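Long-range contacts in DNA mismatch repair protein PMS1 (Saccharomyces cerevisiae, PDB 3H4L), which binds ATP and acts in DNA mismatch repair, as a MutL-type member of the GHKL ATPase family: residues Arg227-Val232 with Tyr267-Ser272; Lys280-Ile285 with Ala315-Leu320. One frame throughout, in Å; residues are numbered along the deposited sequence.

In the fold
Both interactions belong to one mixed sheet of four strands in the S5-like second domain, and none of their residues is among those lining the nucleotide pocket. Interaction 1 pairs the outermost strand 229-237 with strand 261-269. Interaction 2 pairs strand 316-321 with the other outermost strand, 283-287. The two inner strands are neighbours, so the contacts meet: Tyr267 N lies 2.8 Å from Phe317 O, a probable hydrogen bond. Interaction 1 is antiparallel, partly buried and rich in polar side chains. Interaction 2 is parallel, buried and mainly apolar. Helix 213-221 reaches Tyr267 in interaction 1 and both phenylalanines of interaction 2. Helix 343-362 touches interaction 1, and helix 295-306 touches interaction 2.

Interaction 1. Residues Arg227-Val232 with Tyr267-Ser272; sequences RGLEEV and YISQNS
Strands 229-232 and 267-269 run antiparallel, their axes at 140° and 4.6 Å apart at the closest. They join the outermost strand 229-237 to strand 261-269 of the four-stranded sheet. Glu230 and Ile268 form a hydrogen-bonded pair. Glu230 N gives to Ile268 O at 3.2 Å from above the carbonyl plane, and Ile268 N gives to Glu230 O in plane at 3.3 Å. A third bond lies beyond the end of the strands. Gln270 N reaches Gly228 O at 2.7 Å, almost along the C=O axis. Gly228 sits at a positive phi, where a CB would clash with the carbonyl O of Arg227. Gln270 places CG between the backbone N and the carbonyl carbon (chi1 45°). This sets CG 3.0 Å from Gly228 O. The chain then runs extended across the bent side chain of Glu230. Gln270 NE2 comes within 3.4 Å of Glu230 OE1, but the angle is poor and it is not a hydrogen bond. The carboxylate and amide planes are nearly perpendicular. An alanine here would lack the CG and amide that lie against Gly228 O and Glu230, and would probably loosen the packing on Gln361 of helix 343-362. On the face of Ile268, Val232 CG2 meets Ile268 CG2 at 3.4 Å. On the other face, Tyr267 lays its ring obliquely along Glu231, with CE2 3.7 Å from Glu231 CB. Leu229 CD1 touches the CB of the same tyrosine. Backbone bonds thus set the register, while the polar side chains add close packing but no cross-strand hydrogen bond.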
# COMPACT_ATOMS: atom_id res chain seq x y z
N ARG B 227 -3.19 -4.96 -21.68
CA ARG B 227 -4.32 -4.81 -22.60
C ARG B 227 -4.06 -3.67 -23.57
O ARG B 227 -3.93 -2.51 -23.17
CB ARG B 227 -5.61 -4.55 -21.81
CG ARG B 227 -6.89 -4.79 -22.61
CD ARG B 227 -8.13 -4.64 -21.74
NE ARG B 227 -8.39 -3.25 -21.36
CZ ARG B 227 -9.33 -2.88 -20.49
NH1 ARG B 227 -10.10 -3.79 -19.91
NH2 ARG B 227 -9.51 -1.59 -20.21
N GLY B 228 -3.98 -4.00 -24.86
CA GLY B 228 -3.74 -2.98 -25.87
C GLY B 228 -2.27 -2.78 -26.20
O GLY B 228 -1.92 -2.01 -27.09
N LEU B 229 -1.40 -3.49 -25.48
CA LEU B 229 0.04 -3.39 -25.69
C LEU B 229 0.55 -4.38 -26.72
O LEU B 229 0.02 -5.48 -26.87
CB LEU B 229 0.81 -3.62 -24.39
CG LEU B 229 0.74 -2.61 -23.25
CD1 LEU B 229 1.74 -3.05 -22.19
CD2 LEU B 229 1.06 -1.20 -23.73
N GLU B 230 1.61 -3.97 -27.42
CA GLU B 230 2.24 -4.78 -28.44
C GLU B 230 3.74 -4.57 -28.33
O GLU B 230 4.19 -3.43 -28.17
CB GLU B 230 1.78 -4.36 -29.85
CG GLU B 230 0.32 -4.69 -30.16
CD GLU B 230 0.09 -6.18 -30.29
OE1 GLU B 230 -1.09 -6.60 -30.33
OE2 GLU B 230 1.08 -6.93 -30.37
N GLU B 231 4.50 -5.65 -28.40
CA GLU B 231 5.95 -5.56 -28.31
C GLU B 231 6.54 -4.68 -29.41
O GLU B 231 6.05 -4.66 -30.54
CB GLU B 231 6.57 -6.95 -28.39
CG GLU B 231 8.06 -6.94 -28.71
CD GLU B 231 8.66 -8.33 -28.81
OE1 GLU B 231 9.82 -8.44 -29.26
OE2 GLU B 231 7.98 -9.30 -28.43
N VAL B 232 7.60 -3.96 -29.06
CA VAL B 232 8.30 -3.09 -29.98
C VAL B 232 9.74 -3.58 -30.02
O VAL B 232 10.37 -3.75 -28.98
CB VAL B 232 8.26 -1.61 -29.51
CG1 VAL B 232 9.14 -0.73 -30.39
CG2 VAL B 232 6.83 -1.11 -29.55
N TYR B 267 7.30 -1.88 -25.11
CA TYR B 267 5.91 -2.03 -25.50
C TYR B 267 5.25 -0.68 -25.63
O TYR B 267 5.64 0.29 -24.97
CB TYR B 267 5.16 -2.87 -24.46
CG TYR B 267 5.68 -4.28 -24.32
CD1 TYR B 267 6.80 -4.55 -23.56
CD2 TYR B 267 5.05 -5.33 -24.98
CE1 TYR B 267 7.29 -5.86 -23.44
CE2 TYR B 267 5.53 -6.63 -24.87
CZ TYR B 267 6.65 -6.89 -24.11
OH TYR B 267 7.10 -8.19 -24.01
N ILE B 268 4.25 -0.61 -26.50
CA ILE B 268 3.51 0.62 -26.72
C ILE B 268 2.10 0.23 -27.14
O ILE B 268 1.90 -0.84 -27.71
CB ILE B 268 4.17 1.50 -27.82
CG1 ILE B 268 3.50 2.87 -27.85
CG2 ILE B 268 4.03 0.83 -29.18
CD1 ILE B 268 4.24 3.91 -28.67
N SER B 269 1.14 1.08 -26.83
CA SER B 269 -0.24 0.79 -27.18
C SER B 269 -0.43 0.69 -28.68
O SER B 269 0.16 1.46 -29.44
CB SER B 269 -1.17 1.88 -26.64
OG SER B 269 -1.23 1.83 -25.23
N GLN B 270 -1.23 -0.28 -29.10
CA GLN B 270 -1.50 -0.45 -30.51
C GLN B 270 -2.49 0.65 -30.92
O GLN B 270 -3.33 1.06 -30.12
CB GLN B 270 -2.06 -1.84 -30.79
CG GLN B 270 -3.13 -2.34 -29.86
CD GLN B 270 -3.53 -3.78 -30.18
OE1 GLN B 270 -3.81 -4.11 -31.33
NE2 GLN B 270 -3.56 -4.62 -29.16
N ASN B 271 -2.34 1.14 -32.15
CA ASN B 271 -3.20 2.22 -32.66
C ASN B 271 -4.67 1.85 -32.75
O ASN B 271 -5.51 2.72 -32.95
CB ASN B 271 -2.72 2.67 -34.03
CG ASN B 271 -2.67 1.54 -35.04
OD1 ASN B 271 -3.46 0.60 -34.98
ND2 ASN B 271 -1.73 1.63 -35.99
N SER B 272 -4.97 0.56 -32.62
CA SER B 272 -6.34 0.09 -32.69
C SER B 272 -7.23 1.02 -31.86
O SER B 272 -6.89 1.37 -30.72
CB SER B 272 -6.41 -1.34 -32.15
OG SER B 272 -7.69 -1.91 -32.38

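Interaction 2. Residues Lys280-Ile285 with Ala315-Leu320; sequences KDRQFI and AVFLNL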
# COMPACT_ATOMS: atom_id res chain seq x y z
N LYS B 280 -1.93 11.20 -21.25
CA LYS B 280 -0.53 10.86 -21.44
C LYS B 280 0.03 10.63 -20.03
O LYS B 280 1.10 11.11 -19.68
CB LYS B 280 0.20 12.00 -22.14
N ASP B 281 -0.74 9.90 -19.22
CA ASP B 281 -0.37 9.63 -17.84
C ASP B 281 0.46 8.38 -17.63
O ASP B 281 0.91 8.11 -16.52
CB ASP B 281 -1.63 9.53 -16.97
CG ASP B 281 -2.45 8.27 -17.25
OD1 ASP B 281 -3.35 7.95 -16.44
OD2 ASP B 281 -2.19 7.60 -18.27
N ARG B 282 0.67 7.60 -18.69
CA ARG B 282 1.45 6.38 -18.55
C ARG B 282 2.51 6.24 -19.63
O ARG B 282 2.45 5.33 -20.46
CB ARG B 282 0.50 5.17 -18.57
CG ARG B 282 1.13 3.86 -18.11
CD ARG B 282 0.09 2.75 -17.96
NE ARG B 282 -0.94 3.09 -16.98
CZ ARG B 282 -1.86 2.24 -16.52
NH1 ARG B 282 -1.88 0.98 -16.94
NH2 ARG B 282 -2.75 2.66 -15.63
N GLN B 283 3.50 7.13 -19.61
CA GLN B 283 4.57 7.10 -20.60
C GLN B 283 5.97 7.05 -19.96
O GLN B 283 6.38 7.97 -19.26
CB GLN B 283 4.44 8.32 -21.53
CG GLN B 283 3.01 8.60 -21.99
CD GLN B 283 2.93 9.59 -23.15
OE1 GLN B 283 3.55 10.66 -23.12
NE2 GLN B 283 2.15 9.25 -24.17
N PHE B 284 6.70 5.96 -20.22
CA PHE B 284 8.05 5.76 -19.68
C PHE B 284 9.07 5.52 -20.80
O PHE B 284 8.85 4.69 -21.68
CB PHE B 284 8.11 4.55 -18.74
CG PHE B 284 7.17 4.64 -17.57
CD1 PHE B 284 5.84 4.31 -17.71
CD2 PHE B 284 7.63 5.05 -16.33
CE1 PHE B 284 4.97 4.39 -16.63
CE2 PHE B 284 6.77 5.13 -15.23
CZ PHE B 284 5.43 4.80 -15.39
N ILE B 285 10.19 6.22 -20.74
CA ILE B 285 11.25 6.08 -21.74
C ILE B 285 12.58 5.88 -21.05
O ILE B 285 12.92 6.59 -20.09
CB ILE B 285 11.40 7.32 -22.59
CG1 ILE B 285 11.65 8.50 -21.65
CG2 ILE B 285 10.18 7.51 -23.46
CD1 ILE B 285 11.65 9.82 -22.27
N ALA B 315 0.28 4.48 -24.39
CA ALA B 315 0.96 4.09 -23.16
C ALA B 315 2.36 3.73 -23.67
O ALA B 315 2.50 3.01 -24.67
CB ALA B 315 0.29 2.87 -22.54
N VAL B 316 3.41 4.23 -23.01
CA VAL B 316 4.76 3.97 -23.47
C VAL B 316 5.71 3.31 -22.48
O VAL B 316 5.72 3.64 -21.29
CB VAL B 316 5.44 5.26 -23.94
CG1 VAL B 316 6.74 4.92 -24.68
CG2 VAL B 316 4.49 6.06 -24.80
N PHE B 317 6.50 2.38 -23.00
CA PHE B 317 7.50 1.64 -22.24
C PHE B 317 8.59 1.30 -23.25
O PHE B 317 8.65 0.18 -23.76
CB PHE B 317 6.93 0.35 -21.67
CG PHE B 317 5.75 0.56 -20.77
CD1 PHE B 317 4.47 0.27 -21.21
CD2 PHE B 317 5.93 1.04 -19.48
CE1 PHE B 317 3.36 0.47 -20.39
CE2 PHE B 317 4.83 1.25 -18.64
CZ PHE B 317 3.54 0.96 -19.09
N LEU B 318 9.44 2.27 -23.56
CA LEU B 318 10.48 2.03 -24.54
C LEU B 318 11.88 2.26 -24.02
O LEU B 318 12.17 3.27 -23.39
CB LEU B 318 10.25 2.91 -25.76
CG LEU B 318 8.91 2.68 -26.44
CD1 LEU B 318 8.84 3.54 -27.68
CD2 LEU B 318 8.75 1.21 -26.80
N ASN B 319 12.75 1.30 -24.31
CA ASN B 319 14.14 1.42 -23.90
C ASN B 319 15.00 1.63 -25.13
O ASN B 319 14.94 0.84 -26.07
CB ASN B 319 14.61 0.16 -23.17
CG ASN B 319 16.08 0.25 -22.76
OD1 ASN B 319 16.46 1.06 -21.90
ND2 ASN B 319 16.92 -0.58 -23.38
N LEU B 320 15.79 2.71 -25.11
CA LEU B 320 16.71 3.02 -26.19
C LEU B 320 18.07 2.54 -25.72
O LEU B 320 18.63 3.06 -24.75
CB LEU B 320 16.77 4.53 -26.47
CG LEU B 320 15.49 5.28 -26.82
CD1 LEU B 320 15.85 6.59 -27.51
CD2 LEU B 320 14.62 4.43 -27.74
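Gln283 NE2 is gripped by two hydrogen bonds, one to Pro314 O and one to Asn302 OD1. Asn302 lies on helix 295-306, so the amide ties strand 283-287 to its own crossover, in the beta-alpha-beta unit that strand 316-321 completes. Val316 CG2 lies 4.0 Å from this NE2 and also packs along Gln283 CB and CG. The strands run parallel, with axes only 3° apart. Three backbone bonds join them. Val316 N gives to Arg282 O at 2.9 Å, and Leu318 N gives to Phe284 O at 3.1 Å, both in the carbonyl plane. Between them Phe284 N gives to Val316 O at 2.7 Å, from well above the carbonyl plane. That same carbonyl oxygen also lies at the edge of the Phe284 ring, 3.6 Å from CD1. The face bearing Phe284 and Phe317 is aromatic. Both rings put CG anti to the carbonyl carbon (chi1 -58° in each), so they point the same way. They meet rim to rim, with planes 9° apart and centroids 5.5 Å apart. Phe284 CD1 approaches Phe317 CE2 to 3.4 Å. Arg282 crosses obliquely at the far end of Phe317, its CG 3.9 Å from CZ. The chemistry therefore divides by face: two phenyl side chains, meeting each other rim to rim, pack with Arg282 against Phe221 of helix 213-221, while on the reverse face Ile285 and the doubly held Gln283 lie against Leu298 of helix 295-306.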